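Local coordinates for protein MJ fibrillarin homologue (Methanocaldococcus jannaschii, PDB 1FBN) that probably uses S-adenosyl-L-methionine to methylate ribose 2'-hydroxyls of rRNA and tRNA at sites chosen by a guide RNA in box C/D particles, at residues 78-83 / 146-151; 100-105 / 123-128. All coordinates share one frame; numbering follows the deposited sequence.

Overall arrangement
Interactions 1 and 2 belong to one mixed sheet, in which strands 77-81 and 100-105 are neighbours, so residues 78-83 / 146-151 and 100-105 / 123-128 together make a run of four parallel strands. Interaction 1 lies near the middle, its centre about 6 Å from that of the chain, and its strand part is buried. Interaction 2, about 13 Å from the chain centre, reaches 124-128, one of the two outermost strands, and is partly exposed. Both rest on parallel backbone ladders, but the inner pair sets two tyrosine rings against each other, whereas the outer pair packs isoleucines round a single one, Tyr102. The C-terminal ends of 78-83 and 100-105 meet near the predicted S-adenosyl-L-methionine site.

Interaction 1. Residues 78-83 / 146-151; sequences ILYLGA and VIYEDV
The rings of Tyr80 and Tyr148 run alongside each other from neighbouring strands, their planes only 28° from parallel but so displaced, with centroids 5.1 Å apart, that little of one ring faces the other. The touch is made at one corner, where Tyr80 CE2 comes 3.4 Å from Tyr148 CD2. Both CG atoms stand anti to the backbone N (chi1 179° in Tyr148), so the rings start from matching positions on the two strands. On this face Ile78 CD1 reaches Tyr148 CB at 3.8 Å, and Val92 and Pro89 of helix 87-95 pack against Ile78 and Tyr80 respectively. The other face carries Leu79, Ile147 and Leu81: Leu81 CD1 sits 3.8 Å from Ile147 CG2, and helix 156-167 packs on this face through Leu160, which touches Ile147. Four backbone bonds hold this buried part in parallel register, the straightest from Leu81 N to Tyr148 O (2.8 Å, 171° at the hydrogen).

Beyond the last of them, Asp150 N to Leu81 O, the chains become more exposed. A side chain on Gly82 would clash with Asp150 O, and Val151 CG1 merely rests 3.9 Å from Gly82 CA. Asp150 turns to a salt bridge with Lys58 instead. Asp150 and Val151 belong to the predicted S-adenosyl-L-methionine site, and such a site at the C-terminal ends of central parallel strands is characteristic of the Rossmann-like methyltransferase fold.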
ATOM      1  N   ILE A  78      -5.055   5.580   7.056  1.00 21.35           N
ATOM      2  CA  ILE A  78      -4.168   4.438   6.943  1.00 21.13           C
ATOM      3  C   ILE A  78      -2.771   4.639   7.517  1.00 21.54           C
ATOM      4  O   ILE A  78      -2.209   5.744   7.478  1.00 19.73           O
ATOM      5  CB  ILE A  78      -4.100   3.874   5.467  1.00 25.82           C
ATOM      6  CG1 ILE A  78      -2.657   3.802   4.967  1.00 28.10           C
ATOM      7  CG2 ILE A  78      -4.999   4.670   4.506  1.00 18.71           C
ATOM      8  CD1 ILE A  78      -2.506   3.100   3.644  1.00 35.90           C
ATOM      9  N   LEU A  79      -2.252   3.558   8.099  1.00 17.96           N
ATOM     10  CA  LEU A  79      -0.917   3.536   8.678  1.00 18.07           C
ATOM     11  C   LEU A  79      -0.012   2.853   7.652  1.00 19.23           C
ATOM     12  O   LEU A  79      -0.190   1.673   7.340  1.00 19.12           O
ATOM     13  CB  LEU A  79      -0.921   2.755   9.993  1.00 17.93           C
ATOM     14  CG  LEU A  79       0.400   2.689  10.767  1.00 20.04           C
ATOM     15  CD1 LEU A  79       0.873   4.091  11.165  1.00 17.49           C
ATOM     16  CD2 LEU A  79       0.211   1.818  11.992  1.00 16.12           C
ATOM     17  N   TYR A  80       0.918   3.622   7.094  1.00 19.84           N
ATOM     18  CA  TYR A  80       1.846   3.125   6.083  1.00 18.74           C
ATOM     19  C   TYR A  80       3.191   2.779   6.720  1.00 18.40           C
ATOM     20  O   TYR A  80       3.868   3.643   7.282  1.00 17.11           O
ATOM     21  CB  TYR A  80       2.025   4.182   4.978  1.00 15.53           C
ATOM     22  CG  TYR A  80       2.726   3.680   3.735  1.00 14.14           C
ATOM     23  CD1 TYR A  80       4.103   3.444   3.731  1.00 17.58           C
ATOM     24  CD2 TYR A  80       2.008   3.418   2.565  1.00 16.21           C
ATOM     25  CE1 TYR A  80       4.752   2.950   2.595  1.00 19.02           C
ATOM     26  CE2 TYR A  80       2.647   2.926   1.419  1.00 17.63           C
ATOM     27  CZ  TYR A  80       4.016   2.693   1.445  1.00 20.88           C
ATOM     28  OH  TYR A  80       4.652   2.190   0.332  1.00 21.90           O
ATOM     29  N   LEU A  81       3.577   1.512   6.604  1.00 19.83           N
ATOM     30  CA  LEU A  81       4.833   1.028   7.168  1.00 20.49           C
ATOM     31  C   LEU A  81       5.752   0.510   6.062  1.00 22.56           C
ATOM     32  O   LEU A  81       5.326  -0.256   5.199  1.00 21.87           O
ATOM     33  CB  LEU A  81       4.551  -0.094   8.175  1.00 18.13           C
ATOM     34  CG  LEU A  81       3.468   0.160   9.233  1.00 19.88           C
ATOM     35  CD1 LEU A  81       3.120  -1.125   9.963  1.00 18.49           C
ATOM     36  CD2 LEU A  81       3.919   1.226  10.209  1.00 20.44           C
ATOM     37  N   GLY A  82       7.009   0.943   6.079  1.00 22.99           N
ATOM     38  CA  GLY A  82       7.950   0.487   5.072  1.00 24.73           C
ATOM     39  C   GLY A  82       8.662   1.589   4.316  1.00 25.05           C
ATOM     40  O   GLY A  82       8.086   2.649   4.062  1.00 23.43           O
ATOM     41  N   ALA A  83       9.913   1.321   3.947  1.00 24.60           N
ATOM     42  CA  ALA A  83      10.746   2.269   3.206  1.00 25.04           C
ATOM     43  C   ALA A  83      10.117   2.648   1.872  1.00 26.00           C
ATOM     44  O   ALA A  83       9.618   1.796   1.136  1.00 25.47           O
ATOM     45  CB  ALA A  83      12.137   1.682   2.974  1.00 23.39           C
ATOM     46  N   VAL A 146      -7.005   1.047   7.847  1.00 20.38           N
ATOM     47  CA  VAL A 146      -6.137   0.142   7.112  1.00 20.24           C
ATOM     48  C   VAL A 146      -4.666   0.336   7.462  1.00 18.38           C
ATOM     49  O   VAL A 146      -4.219   1.445   7.752  1.00 16.36           O
ATOM     50  CB  VAL A 146      -6.279   0.376   5.569  1.00 20.76           C
ATOM     51  CG1 VAL A 146      -5.382  -0.586   4.788  1.00 23.80           C
ATOM     52  CG2 VAL A 146      -7.728   0.221   5.126  1.00 20.75           C
ATOM     53  N   ILE A 147      -3.932  -0.768   7.492  1.00 18.74           N
ATOM     54  CA  ILE A 147      -2.495  -0.715   7.713  1.00 18.97           C
ATOM     55  C   ILE A 147      -1.906  -1.345   6.458  1.00 19.29           C
ATOM     56  O   ILE A 147      -2.339  -2.423   6.037  1.00 20.06           O
ATOM     57  CB  ILE A 147      -2.028  -1.537   8.939  1.00 18.86           C
ATOM     58  CG1 ILE A 147      -2.507  -0.887  10.239  1.00 19.77           C
ATOM     59  CG2 ILE A 147      -0.503  -1.618   8.954  1.00 18.37           C
ATOM     60  CD1 ILE A 147      -2.083  -1.639  11.491  1.00 21.22           C
ATOM     61  N   TYR A 148      -1.004  -0.621   5.806  1.00 17.62           N
ATOM     62  CA  TYR A 148      -0.332  -1.122   4.614  1.00 15.99           C
ATOM     63  C   TYR A 148       1.124  -1.302   5.012  1.00 17.25           C
ATOM     64  O   TYR A 148       1.769  -0.349   5.448  1.00 16.40           O
ATOM     65  CB  TYR A 148      -0.431  -0.127   3.451  1.00 17.80           C
ATOM     66  CG  TYR A 148       0.285  -0.596   2.200  1.00 18.29           C
ATOM     67  CD1 TYR A 148      -0.374  -1.378   1.246  1.00 20.08           C
ATOM     68  CD2 TYR A 148       1.632  -0.288   1.984  1.00 18.46           C
ATOM     69  CE1 TYR A 148       0.291  -1.845   0.110  1.00 19.87           C
ATOM     70  CE2 TYR A 148       2.307  -0.748   0.850  1.00 18.93           C
ATOM     71  CZ  TYR A 148       1.628  -1.527  -0.081  1.00 20.00           C
ATOM     72  OH  TYR A 148       2.280  -1.983  -1.201  1.00 18.80           O
ATOM     73  N   GLU A 149       1.637  -2.518   4.852  1.00 15.35           N
ATOM     74  CA  GLU A 149       3.015  -2.807   5.215  1.00 14.62           C
ATOM     75  C   GLU A 149       3.866  -3.370   4.079  1.00 16.14           C
ATOM     76  O   GLU A 149       3.462  -4.298   3.379  1.00 18.44           O
ATOM     77  CB  GLU A 149       3.051  -3.754   6.410  1.00 15.36           C
ATOM     78  CG  GLU A 149       4.455  -4.082   6.877  1.00 16.87           C
ATOM     79  CD  GLU A 149       4.481  -4.942   8.117  1.00 18.71           C
ATOM     80  OE1 GLU A 149       3.509  -4.897   8.897  1.00 19.38           O
ATOM     81  OE2 GLU A 149       5.484  -5.653   8.320  1.00 17.69           O
ATOM     82  N   ASP A 150       5.064  -2.813   3.938  1.00 16.41           N
ATOM     83  CA  ASP A 150       6.027  -3.218   2.920  1.00 18.22           C
ATOM     84  C   ASP A 150       7.432  -3.157   3.539  1.00 19.11           C
ATOM     85  O   ASP A 150       8.218  -2.249   3.252  1.00 20.64           O
ATOM     86  CB  ASP A 150       5.929  -2.289   1.695  1.00 17.05           C
ATOM     87  CG  ASP A 150       6.886  -2.676   0.563  1.00 21.34           C
ATOM     88  OD1 ASP A 150       7.392  -3.815   0.531  1.00 22.33           O
ATOM     89  OD2 ASP A 150       7.126  -1.828  -0.323  1.00 24.42           O
ATOM     90  N   VAL A 151       7.716  -4.096   4.437  1.00 19.61           N
ATOM     91  CA  VAL A 151       9.020  -4.160   5.083  1.00 20.11           C
ATOM     92  C   VAL A 151       9.573  -5.572   4.923  1.00 21.21           C
ATOM     93  O   VAL A 151       8.962  -6.553   5.359  1.00 20.13           O
ATOM     94  CB  VAL A 151       8.982  -3.687   6.587  1.00 23.92           C
ATOM     95  CG1 VAL A 151       7.695  -2.950   6.894  1.00 22.98           C
ATOM     96  CG2 VAL A 151       9.218  -4.826   7.566  1.00 24.88           C
TER

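Interaction 2. Residues 100-105 / 123-128; sequences IVYAIE and NIIPIL
Ile100 to Glu105 and Asn123 to Leu128 run parallel, their strand axes 23° apart and 4.6 Å at closest, joined by five backbone hydrogen bonds from Val101 N to Asn123 O at one end to Glu105 N to Ile127 O (3.1 Å) at the other. The bond from Ala103 N to Ile125 O differs in geometry, its donor standing 40° out of the carbonyl plane.

One face is built mainly from isoleucines around Tyr102. Ile125 crosses Ile100 obliquely, bringing its CD1 within 3.5 Å of Ile100 CG2, and the same methyl lies 4.0 Å from Tyr102 CE1. Ile100 CG2 itself stands 3.9 Å above the plane of the Tyr102 ring, toward its rim. Farther along, Ile104 and Ile127 lie side by side: a chi2 of -60° turns CD1 of Ile104 back to meet Ile127 CB at 3.6 Å. An alanine in place of Ile125 would probably leave Ile100 CG2 and the CE1 side of the tyrosine ring without their methyl partner, opening a gap at this sheet edge.

On the opposite face Val101 and Ile124 are covered by helix 87-95, while Ala103 and Pro126 meet helix 108-117, the connection of this beta-alpha-beta unit. Strand 77-81 flanks 100-105 on its other side, and strand 124-128 forms one edge of the sheet within the chain.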
ATOM      1  N   ILE A 100      -6.399  10.280   5.750  1.00 21.02           N
ATOM      2  CA  ILE A 100      -5.041  10.558   6.218  1.00 19.94           C
ATOM      3  C   ILE A 100      -4.136   9.343   6.068  1.00 19.44           C
ATOM      4  O   ILE A 100      -4.578   8.205   6.202  1.00 19.75           O
ATOM      5  CB  ILE A 100      -5.034  10.973   7.720  1.00 22.78           C
ATOM      6  CG1 ILE A 100      -5.770  12.295   7.905  1.00 27.23           C
ATOM      7  CG2 ILE A 100      -3.610  11.146   8.229  1.00 20.96           C
ATOM      8  CD1 ILE A 100      -5.862  12.734   9.338  1.00 34.96           C
ATOM      9  N   VAL A 101      -2.865   9.603   5.783  1.00 18.77           N
ATOM     10  CA  VAL A 101      -1.872   8.550   5.642  1.00 19.81           C
ATOM     11  C   VAL A 101      -0.678   8.845   6.547  1.00 20.17           C
ATOM     12  O   VAL A 101       0.036   9.829   6.340  1.00 19.08           O
ATOM     13  CB  VAL A 101      -1.364   8.428   4.194  1.00 19.34           C
ATOM     14  CG1 VAL A 101      -0.441   7.230   4.073  1.00 18.35           C
ATOM     15  CG2 VAL A 101      -2.531   8.302   3.236  1.00 19.59           C
ATOM     16  N   TYR A 102      -0.505   8.025   7.579  1.00 18.84           N
ATOM     17  CA  TYR A 102       0.620   8.176   8.496  1.00 19.56           C
ATOM     18  C   TYR A 102       1.760   7.349   7.924  1.00 20.82           C
ATOM     19  O   TYR A 102       1.648   6.125   7.810  1.00 21.51           O
ATOM     20  CB  TYR A 102       0.264   7.643   9.885  1.00 22.65           C
ATOM     21  CG  TYR A 102      -0.911   8.333  10.534  1.00 23.06           C
ATOM     22  CD1 TYR A 102      -0.768   9.588  11.126  1.00 20.96           C
ATOM     23  CD2 TYR A 102      -2.165   7.724  10.565  1.00 19.82           C
ATOM     24  CE1 TYR A 102      -1.845  10.219  11.735  1.00 22.10           C
ATOM     25  CE2 TYR A 102      -3.245   8.344  11.168  1.00 22.17           C
ATOM     26  CZ  TYR A 102      -3.082   9.592  11.752  1.00 24.70           C
ATOM     27  OH  TYR A 102      -4.162  10.213  12.338  1.00 26.28           O
ATOM     28  N   ALA A 103       2.844   8.016   7.547  1.00 19.05           N
ATOM     29  CA  ALA A 103       3.998   7.336   6.972  1.00 17.91           C
ATOM     30  C   ALA A 103       5.126   7.178   7.987  1.00 18.71           C
ATOM     31  O   ALA A 103       5.780   8.156   8.356  1.00 18.92           O
ATOM     32  CB  ALA A 103       4.487   8.096   5.746  1.00 17.37           C
ATOM     33  N   ILE A 104       5.356   5.941   8.421  1.00 17.18           N
ATOM     34  CA  ILE A 104       6.403   5.641   9.397  1.00 17.76           C
ATOM     35  C   ILE A 104       7.719   5.286   8.702  1.00 20.17           C
ATOM     36  O   ILE A 104       7.773   4.342   7.911  1.00 19.93           O
ATOM     37  CB  ILE A 104       6.004   4.447  10.316  1.00 17.15           C
ATOM     38  CG1 ILE A 104       4.573   4.622  10.846  1.00 17.54           C
ATOM     39  CG2 ILE A 104       7.001   4.294  11.463  1.00 13.27           C
ATOM     40  CD1 ILE A 104       4.339   5.872  11.661  1.00 13.65           C
ATOM     41  N   GLU A 105       8.770   6.053   8.993  1.00 20.71           N
ATOM     42  CA  GLU A 105      10.098   5.811   8.421  1.00 20.32           C
ATOM     43  C   GLU A 105      11.163   5.933   9.510  1.00 22.54           C
ATOM     44  O   GLU A 105      11.120   6.855  10.326  1.00 20.89           O
ATOM     45  CB  GLU A 105      10.411   6.796   7.285  1.00 20.44           C
ATOM     46  CG  GLU A 105       9.457   6.753   6.092  1.00 20.20           C
ATOM     47  CD  GLU A 105       9.375   5.389   5.420  1.00 24.10           C
ATOM     48  OE1 GLU A 105      10.277   4.547   5.613  1.00 26.07           O
ATOM     49  OE2 GLU A 105       8.390   5.155   4.690  1.00 25.15           O
ATOM     50  N   ASN A 123      -2.241  15.363   3.181  1.00 26.32           N
ATOM     51  CA  ASN A 123      -2.944  14.319   3.925  1.00 24.32           C
ATOM     52  C   ASN A 123      -1.978  13.203   4.339  1.00 23.88           C
ATOM     53  O   ASN A 123      -2.370  12.228   4.982  1.00 23.04           O
ATOM     54  CB  ASN A 123      -4.147  13.766   3.147  1.00 22.65           C
ATOM     55  CG  ASN A 123      -3.772  13.209   1.796  1.00 23.42           C
ATOM     56  OD1 ASN A 123      -2.794  13.635   1.180  1.00 25.06           O
ATOM     57  ND2 ASN A 123      -4.571  12.260   1.311  1.00 22.61           N
ATOM     58  N   ILE A 124      -0.712  13.362   3.956  1.00 23.28           N
ATOM     59  CA  ILE A 124       0.339  12.413   4.318  1.00 24.38           C
ATOM     60  C   ILE A 124       1.071  13.006   5.523  1.00 24.79           C
ATOM     61  O   ILE A 124       1.611  14.113   5.456  1.00 25.08           O
ATOM     62  CB  ILE A 124       1.357  12.187   3.176  1.00 24.07           C
ATOM     63  CG1 ILE A 124       0.667  11.587   1.952  1.00 25.23           C
ATOM     64  CG2 ILE A 124       2.453  11.247   3.641  1.00 24.15           C
ATOM     65  CD1 ILE A 124       1.613  11.291   0.804  1.00 26.33           C
ATOM     66  N   ILE A 125       1.043  12.277   6.634  1.00 25.32           N
ATOM     67  CA  ILE A 125       1.681  12.714   7.872  1.00 25.68           C
ATOM     68  C   ILE A 125       2.912  11.869   8.197  1.00 25.07           C
ATOM     69  O   ILE A 125       2.797  10.707   8.587  1.00 23.58           O
ATOM     70  CB  ILE A 125       0.671  12.686   9.040  1.00 24.43           C
ATOM     71  CG1 ILE A 125      -0.439  13.699   8.765  1.00 24.68           C
ATOM     72  CG2 ILE A 125       1.359  12.994  10.362  1.00 23.66           C
ATOM     73  CD1 ILE A 125      -1.565  13.620   9.732  1.00 30.60           C
ATOM     74  N   PRO A 126       4.109  12.450   8.012  1.00 27.20           N
ATOM     75  CA  PRO A 126       5.391  11.793   8.269  1.00 25.50           C
ATOM     76  C   PRO A 126       5.651  11.625   9.753  1.00 24.16           C
ATOM     77  O   PRO A 126       5.406  12.535  10.543  1.00 24.35           O
ATOM     78  CB  PRO A 126       6.391  12.767   7.659  1.00 27.94           C
ATOM     79  CG  PRO A 126       5.760  14.092   7.926  1.00 28.80           C
ATOM     80  CD  PRO A 126       4.319  13.832   7.543  1.00 29.81           C
ATOM     81  N   ILE A 127       6.128  10.442  10.124  1.00 22.12           N
ATOM     82  CA  ILE A 127       6.445  10.133  11.511  1.00 20.67           C
ATOM     83  C   ILE A 127       7.753   9.353  11.552  1.00 21.47           C
ATOM     84  O   ILE A 127       7.820   8.221  11.069  1.00 20.78           O
ATOM     85  CB  ILE A 127       5.331   9.290  12.174  1.00 21.70           C
ATOM     86  CG1 ILE A 127       4.013  10.071  12.173  1.00 21.39           C
ATOM     87  CG2 ILE A 127       5.738   8.902  13.596  1.00 20.97           C
ATOM     88  CD1 ILE A 127       2.809   9.251  12.573  1.00 22.21           C
ATOM     89  N   LEU A 128       8.804   9.981  12.074  1.00 21.58           N
ATOM     90  CA  LEU A 128      10.103   9.325  12.180  1.00 21.76           C
ATOM     91  C   LEU A 128       9.991   8.333  13.332  1.00 22.58           C
ATOM     92  O   LEU A 128       9.829   8.732  14.482  1.00 26.57           O
ATOM     93  CB  LEU A 128      11.205  10.353  12.471  1.00 21.07           C
ATOM     94  CG  LEU A 128      12.647   9.911  12.200  1.00 24.12           C
ATOM     95  CD1 LEU A 128      12.890   9.853  10.706  1.00 22.27           C
ATOM     96  CD2 LEU A 128      13.624  10.880  12.848  1.00 25.41           C
TER